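Local coordinates for protein formylmethanofuran--tetrahydromethanopterin formyltransferase (Methanosarcina barkeri, PDB 1M5S) that probably catalyses the reversible transfer of a formyl group from formylmethanofuran to tetrahydromethanopterin, a step of methanogenesis from carbon dioxide, at residues M1-V6 with A267-P272; E14-K19 with G280-K285; L24-T29 with D67-V72; V104-P109 with E153-I158; G164-F169 with Y245-N250. All coordinates share one frame; numbering follows the deposited sequence.

Interaction 1: M1-V6 with A267-P272; sequences MEINGV and AAVTVP
Val269 sits against a tight β-hairpin at the start of the chain, where Ile3 and Val6 are the end residues of a type I' turn and both lay aliphatic carbons on it. The valine follows the C-terminal end of helix 254-268, and its two methyls divide the work. CG1, anti to the carbonyl carbon (chi1 -56°), meets Val6 CB at 3.6 Å, and CG2 goes to the other hairpin residue, 3.8 Å from Ile3 CG2. The Ile3 and Val269 side chains cross at about a right angle and touch methyl to methyl. Val6 lies with CG1 anti to its own backbone N; its CG2 rests against Val269 CB. Around this apolar patch, Ile277 of strand 274-278 touches both Val6 and Val269, tying the hairpin and the helix end to the same strand. On the other segment, Thr270 turns its hydroxyl back to the helix, OG1 giving a hydrogen bond to Ala267 O, which also accepts from Thr270 N. Asn4, within the turn, supplies the polar bond across the contact: its amide reaches over to the backbone of the valine, and ND2 donates to Val269 O at 2.8 Å, almost straight at 173°, with the acceptor lying close to the Asn4 amide plane.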
# COMPACT_ATOMS: atom_id res chain seq x y z
N MET A 1 -27.70 -0.49 26.11
CA MET A 1 -26.74 0.53 25.61
C MET A 1 -26.62 0.47 24.09
O MET A 1 -26.57 -0.61 23.50
CB MET A 1 -25.36 0.32 26.25
CG MET A 1 -24.30 1.31 25.81
SD MET A 1 -22.65 0.86 26.43
CE MET A 1 -22.87 1.15 28.18
N GLU A 2 -26.65 1.64 23.47
CA GLU A 2 -26.37 1.78 22.05
C GLU A 2 -25.30 2.83 21.85
O GLU A 2 -25.27 3.84 22.57
CB GLU A 2 -27.62 2.19 21.28
CG GLU A 2 -28.64 1.07 21.12
CD GLU A 2 -29.90 1.51 20.38
OE1 GLU A 2 -29.93 2.63 19.82
OE2 GLU A 2 -30.85 0.71 20.32
N ILE A 3 -24.36 2.55 20.96
CA ILE A 3 -23.46 3.59 20.47
C ILE A 3 -23.70 3.80 18.98
O ILE A 3 -23.72 2.85 18.19
CB ILE A 3 -21.98 3.23 20.71
CG1 ILE A 3 -21.77 2.85 22.18
CG2 ILE A 3 -21.09 4.43 20.40
CD1 ILE A 3 -20.49 2.13 22.42
N ASN A 4 -24.04 5.04 18.63
CA ASN A 4 -24.39 5.41 17.27
C ASN A 4 -25.55 4.56 16.77
O ASN A 4 -25.56 4.11 15.62
CB ASN A 4 -23.16 5.25 16.36
CG ASN A 4 -23.19 6.20 15.19
OD1 ASN A 4 -23.65 7.34 15.32
ND2 ASN A 4 -22.76 5.73 14.02
N GLY A 5 -26.46 4.23 17.68
CA GLY A 5 -27.63 3.45 17.33
C GLY A 5 -27.39 1.95 17.31
O GLY A 5 -28.33 1.17 17.12
N VAL A 6 -26.13 1.55 17.47
CA VAL A 6 -25.78 0.13 17.46
C VAL A 6 -25.87 -0.45 18.86
O VAL A 6 -25.22 0.03 19.78
CB VAL A 6 -24.34 -0.07 16.90
CG1 VAL A 6 -23.96 -1.55 16.92
CG2 VAL A 6 -24.26 0.46 15.47
N ALA A 267 -15.06 2.71 16.63
CA ALA A 267 -14.78 2.85 15.20
C ALA A 267 -15.70 1.95 14.37
O ALA A 267 -16.21 2.37 13.33
CB ALA A 267 -13.32 2.52 14.91
N ALA A 268 -15.97 0.74 14.87
CA ALA A 268 -16.87 -0.19 14.20
C ALA A 268 -18.29 0.33 14.02
O ALA A 268 -18.91 0.10 12.98
CB ALA A 268 -16.89 -1.52 14.94
N VAL A 269 -18.83 0.99 15.04
CA VAL A 269 -20.22 1.45 14.95
C VAL A 269 -20.42 2.70 14.09
O VAL A 269 -21.54 3.19 13.96
CB VAL A 269 -20.86 1.72 16.36
CG1 VAL A 269 -20.76 0.47 17.22
CG2 VAL A 269 -20.20 2.92 17.02
N THR A 270 -19.34 3.22 13.51
CA THR A 270 -19.46 4.34 12.58
C THR A 270 -19.84 3.89 11.17
O THR A 270 -20.22 4.71 10.34
CB THR A 270 -18.16 5.19 12.52
OG1 THR A 270 -17.08 4.40 12.01
CG2 THR A 270 -17.80 5.71 13.89
N VAL A 271 -19.75 2.58 10.92
CA VAL A 271 -20.07 1.99 9.62
C VAL A 271 -21.57 1.68 9.53
O VAL A 271 -22.09 0.89 10.31
CB VAL A 271 -19.27 0.67 9.38
CG1 VAL A 271 -19.70 0.01 8.06
CG2 VAL A 271 -17.77 0.96 9.36
N PRO A 272 -22.27 2.30 8.56
CA PRO A 272 -23.73 2.10 8.45
C PRO A 272 -24.09 0.64 8.15
O PRO A 272 -23.44 -0.01 7.33
CB PRO A 272 -24.13 3.03 7.31
CG PRO A 272 -22.86 3.26 6.52
CD PRO A 272 -21.78 3.27 7.57

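Interaction 2: E14-K19 with G280-K285; sequences EAFPIK and GNYGGK
Glu14 OE1 is gripped by two backbone N-H groups of the 280-285 loop, Tyr282 N at 2.7 Å and Gly284 N at 2.9 Å. The two donors take different lone pairs: Tyr282 N comes in on the anti side, away from the other carboxylate oxygen, and Gly284 N on the syn side. Both bonds are bent, near 140° at the hydrogen. The carboxylate thus holds the type I' turn that runs from Tyr282 to Lys285, closed by the backbone bond from Lys285 N to Tyr282 O. OE2 has a partner of its own in Gly287 N, and with three N-H groups around it the carboxylate is probably stabilised in its charged form. At the backbone, Glu14 N donates to Gly280 O at 3.1 Å, and Glu14 CB lies 3.5 Å from Asn281 CB. The glutamate reaches the turn with CG anti to its backbone N (chi1 176°) and a bend at chi2. Alongside, Phe16 CZ comes to 3.8 Å from Tyr282 CD2; the ring planes stand 68° apart, an oblique pairing in which the tyrosine carbons lie at the Phe16 edge. The contact joins the early part of strand 12-26 to the loop between strands 274-278 and 289-292: Ala15 pairs through its backbone with Tyr289 of strand 289-292, and Phe16 with Ala162 of strand 147-170.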
# COMPACT_ATOMS: atom_id res chain seq x y z
N GLU A 14 -13.90 -13.15 27.39
CA GLU A 14 -13.16 -14.01 28.28
C GLU A 14 -11.74 -14.21 27.76
O GLU A 14 -11.53 -14.87 26.73
CB GLU A 14 -13.87 -15.36 28.39
CG GLU A 14 -13.14 -16.41 29.23
CD GLU A 14 -14.04 -17.06 30.25
OE1 GLU A 14 -15.18 -17.41 29.90
OE2 GLU A 14 -13.60 -17.19 31.41
N ALA A 15 -10.77 -13.69 28.51
CA ALA A 15 -9.37 -13.71 28.09
C ALA A 15 -8.49 -14.61 28.97
O ALA A 15 -8.71 -14.74 30.18
CB ALA A 15 -8.83 -12.29 28.07
N PHE A 16 -7.43 -15.14 28.35
CA PHE A 16 -6.49 -16.07 28.99
C PHE A 16 -5.13 -15.41 29.23
O PHE A 16 -4.76 -14.46 28.53
CB PHE A 16 -6.31 -17.30 28.10
CG PHE A 16 -7.60 -17.93 27.66
CD1 PHE A 16 -8.43 -17.28 26.75
CD2 PHE A 16 -8.00 -19.16 28.17
CE1 PHE A 16 -9.63 -17.86 26.35
CE2 PHE A 16 -9.21 -19.75 27.78
CZ PHE A 16 -10.02 -19.09 26.86
N PRO A 17 -4.38 -15.89 30.23
CA PRO A 17 -2.99 -15.41 30.36
C PRO A 17 -2.09 -15.99 29.27
O PRO A 17 -2.34 -17.09 28.75
CB PRO A 17 -2.59 -15.89 31.76
CG PRO A 17 -3.40 -17.12 31.96
CD PRO A 17 -4.73 -16.83 31.31
N ILE A 18 -1.12 -15.19 28.84
CA ILE A 18 -0.15 -15.63 27.85
C ILE A 18 1.19 -14.90 28.05
O ILE A 18 1.26 -13.92 28.79
CB ILE A 18 -0.69 -15.40 26.41
CG1 ILE A 18 0.09 -16.26 25.41
CG2 ILE A 18 -0.64 -13.91 26.06
CD1 ILE A 18 -0.67 -16.60 24.14
N LYS A 19 2.26 -15.47 27.50
CA LYS A 19 3.56 -14.82 27.57
C LYS A 19 3.75 -13.97 26.31
O LYS A 19 3.54 -14.45 25.19
CB LYS A 19 4.67 -15.87 27.68
CG LYS A 19 4.47 -16.87 28.81
CD LYS A 19 4.33 -16.16 30.15
CE LYS A 19 4.29 -17.17 31.29
NZ LYS A 19 4.43 -16.51 32.61
N GLY A 280 -17.07 -12.63 22.80
CA GLY A 280 -17.04 -14.06 23.01
C GLY A 280 -16.49 -14.43 24.37
O GLY A 280 -15.46 -13.92 24.79
N ASN A 281 -17.23 -15.25 25.11
CA ASN A 281 -16.71 -15.79 26.35
C ASN A 281 -16.99 -17.28 26.49
O ASN A 281 -17.58 -17.91 25.59
CB ASN A 281 -17.26 -15.03 27.58
CG ASN A 281 -18.78 -15.03 27.66
OD1 ASN A 281 -19.41 -13.99 27.45
ND2 ASN A 281 -19.36 -16.15 28.10
N TYR A 282 -16.42 -17.87 27.52
CA TYR A 282 -16.54 -19.32 27.73
C TYR A 282 -17.24 -19.64 29.06
O TYR A 282 -16.79 -20.52 29.81
CB TYR A 282 -15.14 -19.93 27.68
CG TYR A 282 -14.54 -19.89 26.27
CD1 TYR A 282 -14.83 -20.92 25.37
CD2 TYR A 282 -13.72 -18.82 25.87
CE1 TYR A 282 -14.31 -20.89 24.07
CE2 TYR A 282 -13.21 -18.79 24.57
CZ TYR A 282 -13.50 -19.82 23.67
OH TYR A 282 -13.00 -19.78 22.41
N GLY A 283 -18.34 -18.93 29.32
CA GLY A 283 -19.13 -19.16 30.51
C GLY A 283 -18.54 -18.59 31.78
O GLY A 283 -19.20 -18.55 32.83
N GLY A 284 -17.32 -18.06 31.68
CA GLY A 284 -16.58 -17.66 32.85
C GLY A 284 -15.74 -18.80 33.41
O GLY A 284 -15.05 -18.63 34.42
N LYS A 285 -15.74 -19.94 32.72
CA LYS A 285 -15.15 -21.17 33.25
C LYS A 285 -13.87 -21.60 32.54
O LYS A 285 -13.45 -22.76 32.68
CB LYS A 285 -16.18 -22.31 33.20
CG LYS A 285 -17.39 -22.12 34.11
CD LYS A 285 -17.00 -21.92 35.58
CE LYS A 285 -17.51 -20.58 36.12
NZ LYS A 285 -18.93 -20.32 35.73

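Interaction 3: L24-T29 with D67-V72; sequences LITAAT and DGRPGV
Thr26 and Asp67 meet tip to tip. From CB outwards, the threonine has something against each atom: CB is 3.5 Å from Pro70 O, CG2 packs 3.4 Å from Asp67 OD1, and the hydroxyl OG1 donates to Asp67 OD2 at 2.7 Å while accepting from Arg69 NH2 at 3.1 Å. OG1 lies between the backbone N and the carbonyl carbon (chi1 71°), which turns it to both charged partners. Asp67 OD2 is met by OG1 on its syn side, and from above the carboxylate plane by Arg69 NE, the salt bridge within 67-72. Its other oxygen, OD1, accepts from Arg69 N in an Asx turn. This polar cluster sits where an antiparallel ladder ends. Strands 12-26 and 71-78 pair there through Ile25 and Val72, a hydrogen-bonded pair, followed by Thr26 and Gly71, non-hydrogen-bonded with CA atoms 3.8 Å apart. The strands are pressed close here, with Gly71 CA 2.9 Å from Ile25 O. Beyond the ladder, Ala27 N donates to Pro70 O, and Pro70 CG lies 3.2 Å from Ala27 O. The Arg69 guanidinium has Ala27 C over one face, offset toward its rim, and NH2 also donates to Thr101 O. Ala28 and Thr29 pack on Thr178 of the second subunit, and Arg69 on that subunit's Thr270.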
# COMPACT_ATOMS: atom_id res chain seq x y z
N LEU A 24 11.14 -4.23 18.88
CA LEU A 24 11.16 -3.11 17.94
C LEU A 24 12.04 -3.43 16.74
O LEU A 24 13.22 -3.74 16.90
CB LEU A 24 11.69 -1.85 18.63
CG LEU A 24 11.93 -0.61 17.77
CD1 LEU A 24 10.63 -0.13 17.16
CD2 LEU A 24 12.53 0.48 18.63
N ILE A 25 11.43 -3.49 15.56
CA ILE A 25 12.19 -3.62 14.32
C ILE A 25 12.29 -2.25 13.65
O ILE A 25 11.26 -1.64 13.35
CB ILE A 25 11.53 -4.63 13.34
CG1 ILE A 25 11.30 -5.97 14.03
CG2 ILE A 25 12.42 -4.84 12.11
CD1 ILE A 25 10.30 -6.86 13.33
N THR A 26 13.50 -1.72 13.54
CA THR A 26 13.73 -0.52 12.73
C THR A 26 14.29 -0.90 11.37
O THR A 26 14.70 -2.04 11.15
CB THR A 26 14.69 0.48 13.40
OG1 THR A 26 16.02 -0.04 13.37
CG2 THR A 26 14.27 0.77 14.85
N ALA A 27 14.19 0.04 10.43
CA ALA A 27 14.64 -0.19 9.06
C ALA A 27 14.87 1.15 8.39
O ALA A 27 14.62 2.20 8.99
CB ALA A 27 13.61 -1.01 8.29
N ALA A 28 15.38 1.11 7.16
CA ALA A 28 15.74 2.33 6.44
C ALA A 28 14.52 3.21 6.22
O ALA A 28 14.60 4.44 6.34
CB ALA A 28 16.41 1.98 5.10
N THR A 29 13.38 2.57 5.92
CA THR A 29 12.10 3.26 5.69
C THR A 29 10.96 2.50 6.36
O THR A 29 11.09 1.31 6.63
CB THR A 29 11.77 3.36 4.18
OG1 THR A 29 11.49 2.05 3.67
CG2 THR A 29 12.93 3.97 3.40
N ASP A 67 17.75 4.28 17.33
CA ASP A 67 18.61 4.68 16.22
C ASP A 67 18.01 5.79 15.35
O ASP A 67 18.56 6.11 14.29
CB ASP A 67 18.95 3.45 15.35
CG ASP A 67 17.73 2.81 14.72
OD1 ASP A 67 16.59 3.28 14.95
OD2 ASP A 67 17.91 1.80 14.00
N GLY A 68 16.89 6.35 15.79
CA GLY A 68 16.31 7.48 15.09
C GLY A 68 15.71 7.12 13.75
O GLY A 68 15.47 7.98 12.91
N ARG A 69 15.39 5.85 13.58
CA ARG A 69 14.92 5.33 12.28
C ARG A 69 13.47 4.88 12.39
O ARG A 69 12.97 4.60 13.50
CB ARG A 69 15.75 4.11 11.86
CG ARG A 69 17.17 4.46 11.41
CD ARG A 69 17.80 3.38 10.53
NE ARG A 69 17.71 2.03 11.11
CZ ARG A 69 18.00 0.90 10.45
NH1 ARG A 69 18.39 0.94 9.17
NH2 ARG A 69 17.92 -0.32 10.98
N PRO A 70 12.74 4.87 11.28
CA PRO A 70 11.37 4.34 11.39
C PRO A 70 11.36 2.88 11.86
O PRO A 70 12.25 2.11 11.51
CB PRO A 70 10.85 4.46 9.96
CG PRO A 70 12.12 4.26 9.14
CD PRO A 70 13.08 5.15 9.88
N GLY A 71 10.37 2.51 12.67
CA GLY A 71 10.28 1.12 13.11
C GLY A 71 8.87 0.60 13.33
O GLY A 71 7.89 1.29 13.05
N VAL A 72 8.77 -0.67 13.72
CA VAL A 72 7.50 -1.32 14.02
C VAL A 72 7.68 -2.16 15.29
O VAL A 72 8.61 -2.96 15.38
CB VAL A 72 7.04 -2.27 12.88
CG1 VAL A 72 5.67 -2.85 13.21
CG2 VAL A 72 6.98 -1.54 11.55

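Interaction 4: V104-P109 with E153-I158; sequences VFNGLP and ENIGAI
Asn106 carries its amide over to Gly156 with CG anti to the backbone N (chi1 -167°) and OD1 nearly eclipsing CA about CB-CG (chi2 -10°), a conformation that brings OD1 to 2.6 Å from Gly156 N. That bond is nearly straight at the hydrogen, 171°. OD1 takes a second donor, Leu108 N at 3.0 Å, making an Asx turn, and the two N-H groups reach it from opposite faces of the amide plane. The amide therefore fixes the bend after strand 103-106 and ties it to residues 155-158 of strand 147-170 by a side chain, standing in for a backbone partner where the two strands run parallel but splay apart. The other end of the amide, ND2, donates to Gln114 OE1, and Gln114 NE2 in turn bonds Leu108 O. Gly156 lies tight against the bend: its CA approaches Leu108 O to 3.4 Å as a CA-H...O contact. Leu108, with CG anti to its carbonyl carbon, sends CD1 along the second strand, 3.6 Å from Gly156 O and 3.9 Å from Ile158 CG1. At the far end Val104 CG1 and Ile155 CD1 meet loosely at 4.2 Å, their side chains crossing at about a right angle; both also pack on Ile92 of helix 81-95 and on Val23 of strand 12-26. With two donors on OD1 and Gln114 OE1 accepting from ND2, both ends of the buried amide are engaged, which limits its rotation.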
# COMPACT_ATOMS: atom_id res chain seq x y z
N VAL A 104 17.19 -4.74 15.29
CA VAL A 104 16.28 -5.25 16.32
C VAL A 104 16.66 -4.67 17.68
O VAL A 104 17.82 -4.72 18.08
CB VAL A 104 16.34 -6.79 16.42
CG1 VAL A 104 15.58 -7.28 17.63
CG2 VAL A 104 15.76 -7.40 15.17
N PHE A 105 15.69 -4.08 18.36
CA PHE A 105 15.87 -3.56 19.70
C PHE A 105 14.86 -4.17 20.66
O PHE A 105 13.87 -4.78 20.24
CB PHE A 105 15.74 -2.03 19.71
CG PHE A 105 16.74 -1.34 18.83
CD1 PHE A 105 18.02 -1.07 19.29
CD2 PHE A 105 16.41 -0.99 17.52
CE1 PHE A 105 18.96 -0.46 18.46
CE2 PHE A 105 17.35 -0.39 16.70
CZ PHE A 105 18.62 -0.12 17.17
N ASN A 106 15.10 -3.98 21.95
CA ASN A 106 14.28 -4.58 23.00
C ASN A 106 13.02 -3.74 23.24
O ASN A 106 13.12 -2.57 23.62
CB ASN A 106 15.09 -4.69 24.29
CG ASN A 106 14.43 -5.57 25.33
OD1 ASN A 106 13.27 -5.98 25.19
ND2 ASN A 106 15.18 -5.89 26.37
N GLY A 107 11.85 -4.35 23.05
CA GLY A 107 10.60 -3.64 23.26
C GLY A 107 10.21 -3.52 24.73
O GLY A 107 9.50 -2.59 25.10
N LEU A 108 10.67 -4.47 25.55
CA LEU A 108 10.35 -4.49 26.98
C LEU A 108 11.61 -4.46 27.85
O LEU A 108 11.93 -5.44 28.52
CB LEU A 108 9.52 -5.74 27.31
CG LEU A 108 8.00 -5.70 27.07
CD1 LEU A 108 7.45 -7.10 26.92
CD2 LEU A 108 7.31 -4.98 28.21
N PRO A 109 12.35 -3.34 27.84
CA PRO A 109 13.69 -3.29 28.43
C PRO A 109 13.71 -3.35 29.96
O PRO A 109 14.61 -3.95 30.55
CB PRO A 109 14.25 -1.97 27.91
CG PRO A 109 13.05 -1.12 27.72
CD PRO A 109 11.99 -2.06 27.21
N GLU A 153 21.05 -6.93 22.89
CA GLU A 153 21.38 -8.19 23.55
C GLU A 153 20.13 -9.00 23.91
O GLU A 153 20.04 -10.19 23.60
CB GLU A 153 22.20 -7.92 24.81
CG GLU A 153 22.52 -9.19 25.59
CD GLU A 153 23.34 -8.93 26.83
OE1 GLU A 153 22.99 -8.01 27.60
OE2 GLU A 153 24.35 -9.64 27.01
N ASN A 154 19.16 -8.31 24.50
CA ASN A 154 18.00 -8.97 25.09
C ASN A 154 16.69 -8.53 24.45
O ASN A 154 16.56 -7.40 23.98
CB ASN A 154 17.93 -8.68 26.59
CG ASN A 154 18.90 -9.52 27.40
OD1 ASN A 154 19.14 -10.69 27.10
ND2 ASN A 154 19.45 -8.93 28.46
N ILE A 155 15.70 -9.41 24.50
CA ILE A 155 14.31 -9.03 24.28
C ILE A 155 13.46 -9.41 25.50
O ILE A 155 13.39 -10.58 25.89
CB ILE A 155 13.75 -9.70 23.01
CG1 ILE A 155 14.34 -9.02 21.78
CG2 ILE A 155 12.23 -9.60 22.98
CD1 ILE A 155 14.64 -9.98 20.68
N GLY A 156 12.81 -8.41 26.10
CA GLY A 156 11.99 -8.63 27.27
C GLY A 156 10.66 -9.30 26.98
O GLY A 156 10.12 -9.21 25.87
N ALA A 157 10.12 -9.94 28.01
CA ALA A 157 8.83 -10.63 27.92
C ALA A 157 8.11 -10.50 29.27
O ALA A 157 8.75 -10.24 30.29
CB ALA A 157 9.04 -12.10 27.56
N ILE A 158 6.78 -10.54 29.23
CA ILE A 158 5.98 -10.48 30.44
C ILE A 158 4.81 -11.46 30.38
O ILE A 158 4.67 -12.22 29.41
CB ILE A 158 5.41 -9.05 30.72
CG1 ILE A 158 4.77 -8.48 29.45
CG2 ILE A 158 6.51 -8.14 31.22
CD1 ILE A 158 3.27 -8.50 29.47

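Interaction 5: G164-F169 with Y245-N250; sequences GNFFIF and YEIVIN
Strands 147-170 and 243-251 run antiparallel, 167° between their local directions, with hydrogen-bonded pairs Gly164-Ile249, Phe166-Ile247 and Ile168-Tyr245 alternating with non-hydrogen-bonded Asn165-Val248 and Phe167-Glu246. On the face with Glu246, the glutamate is extended, its CG anti to the backbone N (chi1 170°), and lies across the Phe167 ring: CB stands over the ring face as a CH-pi contact, 4.3 Å from the centroid, and CD comes to 3.4 Å from Phe167 CE1. The carboxylate ends by Asn165, where Glu246 OE2 lies 3.3 Å from Asn165 CG, the amide and carboxylate planes 72° apart. On the opposite face, the Phe166 and Ile247 side chains lie side by side and point the same way, Ile247 CB over the rim of the Phe166 ring and CD1 4.0 Å from its CZ. Helices 173-187 and 254-268 cover this apolar side, which also holds Ile168 and Ile249. Tyr245 extends to the subunit boundary, its OH bonded to Glu146 of the fourth subunit. Asn165 OD1 accepts from Gly280 N; that OD1 and Glu246 OE2 are two acceptors 3.4 Å apart and not hydrogen-bonded, so Asn165 and Glu246 meet by packing rather than by a polar bond.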
# COMPACT_ATOMS: atom_id res chain seq x y z
N GLY A 164 -8.81 -11.13 24.47
CA GLY A 164 -9.76 -10.02 24.48
C GLY A 164 -10.41 -9.86 23.11
O GLY A 164 -9.78 -10.16 22.09
N ASN A 165 -11.69 -9.51 23.05
CA ASN A 165 -12.38 -9.51 21.77
C ASN A 165 -13.72 -8.80 21.80
O ASN A 165 -14.23 -8.46 22.87
CB ASN A 165 -12.58 -10.96 21.27
CG ASN A 165 -13.67 -11.69 22.02
OD1 ASN A 165 -14.85 -11.60 21.69
ND2 ASN A 165 -13.28 -12.45 23.04
N PHE A 166 -14.24 -8.48 20.61
CA PHE A 166 -15.65 -8.16 20.44
C PHE A 166 -16.14 -8.62 19.07
O PHE A 166 -15.33 -8.92 18.18
CB PHE A 166 -15.89 -6.65 20.63
CG PHE A 166 -15.15 -5.78 19.65
CD1 PHE A 166 -15.74 -5.42 18.44
CD2 PHE A 166 -13.87 -5.31 19.94
CE1 PHE A 166 -15.06 -4.62 17.52
CE2 PHE A 166 -13.18 -4.51 19.03
CZ PHE A 166 -13.78 -4.16 17.82
N PHE A 167 -17.44 -8.87 18.98
CA PHE A 167 -18.08 -9.33 17.74
C PHE A 167 -18.77 -8.15 17.05
O PHE A 167 -19.26 -7.24 17.71
CB PHE A 167 -19.12 -10.41 18.06
CG PHE A 167 -18.55 -11.76 18.38
CD1 PHE A 167 -17.38 -11.89 19.11
CD2 PHE A 167 -19.20 -12.92 17.96
CE1 PHE A 167 -16.87 -13.15 19.42
CE2 PHE A 167 -18.70 -14.18 18.27
CZ PHE A 167 -17.53 -14.29 19.00
N ILE A 168 -18.79 -8.18 15.72
CA ILE A 168 -19.47 -7.16 14.93
C ILE A 168 -20.48 -7.84 14.03
O ILE A 168 -20.11 -8.63 13.16
CB ILE A 168 -18.49 -6.37 14.01
CG1 ILE A 168 -17.36 -5.74 14.82
CG2 ILE A 168 -19.24 -5.25 13.27
CD1 ILE A 168 -16.22 -5.25 13.96
N PHE A 169 -21.76 -7.57 14.29
CA PHE A 169 -22.86 -8.09 13.48
C PHE A 169 -23.22 -7.05 12.41
O PHE A 169 -23.46 -5.89 12.73
CB PHE A 169 -24.10 -8.33 14.36
CG PHE A 169 -23.93 -9.43 15.37
CD1 PHE A 169 -22.96 -9.35 16.36
CD2 PHE A 169 -24.79 -10.53 15.37
CE1 PHE A 169 -22.84 -10.34 17.33
CE2 PHE A 169 -24.68 -11.52 16.34
CZ PHE A 169 -23.70 -11.42 17.32
N TYR A 245 -18.08 -10.69 12.17
CA TYR A 245 -16.62 -10.78 12.29
C TYR A 245 -16.24 -10.52 13.74
O TYR A 245 -16.92 -9.78 14.45
CB TYR A 245 -15.93 -9.75 11.38
CG TYR A 245 -15.91 -10.14 9.92
CD1 TYR A 245 -15.04 -11.12 9.45
CD2 TYR A 245 -16.82 -9.58 9.02
CE1 TYR A 245 -15.06 -11.53 8.12
CE2 TYR A 245 -16.86 -9.98 7.70
CZ TYR A 245 -15.98 -10.96 7.25
OH TYR A 245 -16.07 -11.38 5.96
N GLU A 246 -15.16 -11.17 14.17
CA GLU A 246 -14.63 -10.98 15.51
C GLU A 246 -13.22 -10.39 15.42
O GLU A 246 -12.48 -10.66 14.47
CB GLU A 246 -14.60 -12.32 16.24
CG GLU A 246 -13.85 -12.28 17.56
CD GLU A 246 -13.71 -13.65 18.21
OE1 GLU A 246 -13.96 -14.68 17.54
OE2 GLU A 246 -13.34 -13.69 19.41
N ILE A 247 -12.90 -9.50 16.35
CA ILE A 247 -11.55 -8.99 16.49
C ILE A 247 -10.98 -9.49 17.82
O ILE A 247 -11.57 -9.27 18.87
CB ILE A 247 -11.52 -7.45 16.42
CG1 ILE A 247 -11.93 -7.00 15.01
CG2 ILE A 247 -10.13 -6.91 16.76
CD1 ILE A 247 -11.63 -5.58 14.71
N VAL A 248 -9.96 -10.36 17.72
CA VAL A 248 -9.22 -10.83 18.89
C VAL A 248 -8.04 -9.92 19.19
O VAL A 248 -7.31 -9.52 18.29
CB VAL A 248 -8.71 -12.27 18.68
CG1 VAL A 248 -7.90 -12.72 19.88
CG2 VAL A 248 -9.88 -13.21 18.47
N ILE A 249 -7.85 -9.62 20.47
CA ILE A 249 -6.88 -8.64 20.94
C ILE A 249 -6.01 -9.27 22.04
O ILE A 249 -6.53 -9.79 23.02
CB ILE A 249 -7.60 -7.39 21.53
CG1 ILE A 249 -8.57 -6.81 20.49
CG2 ILE A 249 -6.60 -6.34 21.97
CD1 ILE A 249 -9.52 -5.79 21.03
N ASN A 250 -4.70 -9.37 21.78
CA ASN A 250 -3.73 -9.69 22.83
C ASN A 250 -3.09 -8.40 23.28
O ASN A 250 -3.07 -7.42 22.54
CB ASN A 250 -2.65 -10.64 22.29
CG ASN A 250 -3.20 -12.00 21.95
OD1 ASN A 250 -4.41 -12.23 21.96
ND2 ASN A 250 -2.30 -12.93 21.62

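In the fold
The long strands 12-26 and 147-170 link most of these contacts. Interactions 2 and 3 both use strand 12-26 but lie on opposite sides of the chain's centre, about 34 Å apart between centres; interactions 4 and 5 share strand 147-170 with centres about 28 Å apart. Two clusters result. At one end, interactions 3 and 4, about 15 Å between centres, join through the hydrogen bond of Phe105 N to Leu24 O, with the Phe105 ring against Thr26 and Asp67. At the other, interaction 5 touches interaction 2 through Gly280 N and Asn165 OD1, 2.7 Å apart, and interaction 1 through Ala268 CB and Ile168 CD1, 3.9 Å apart.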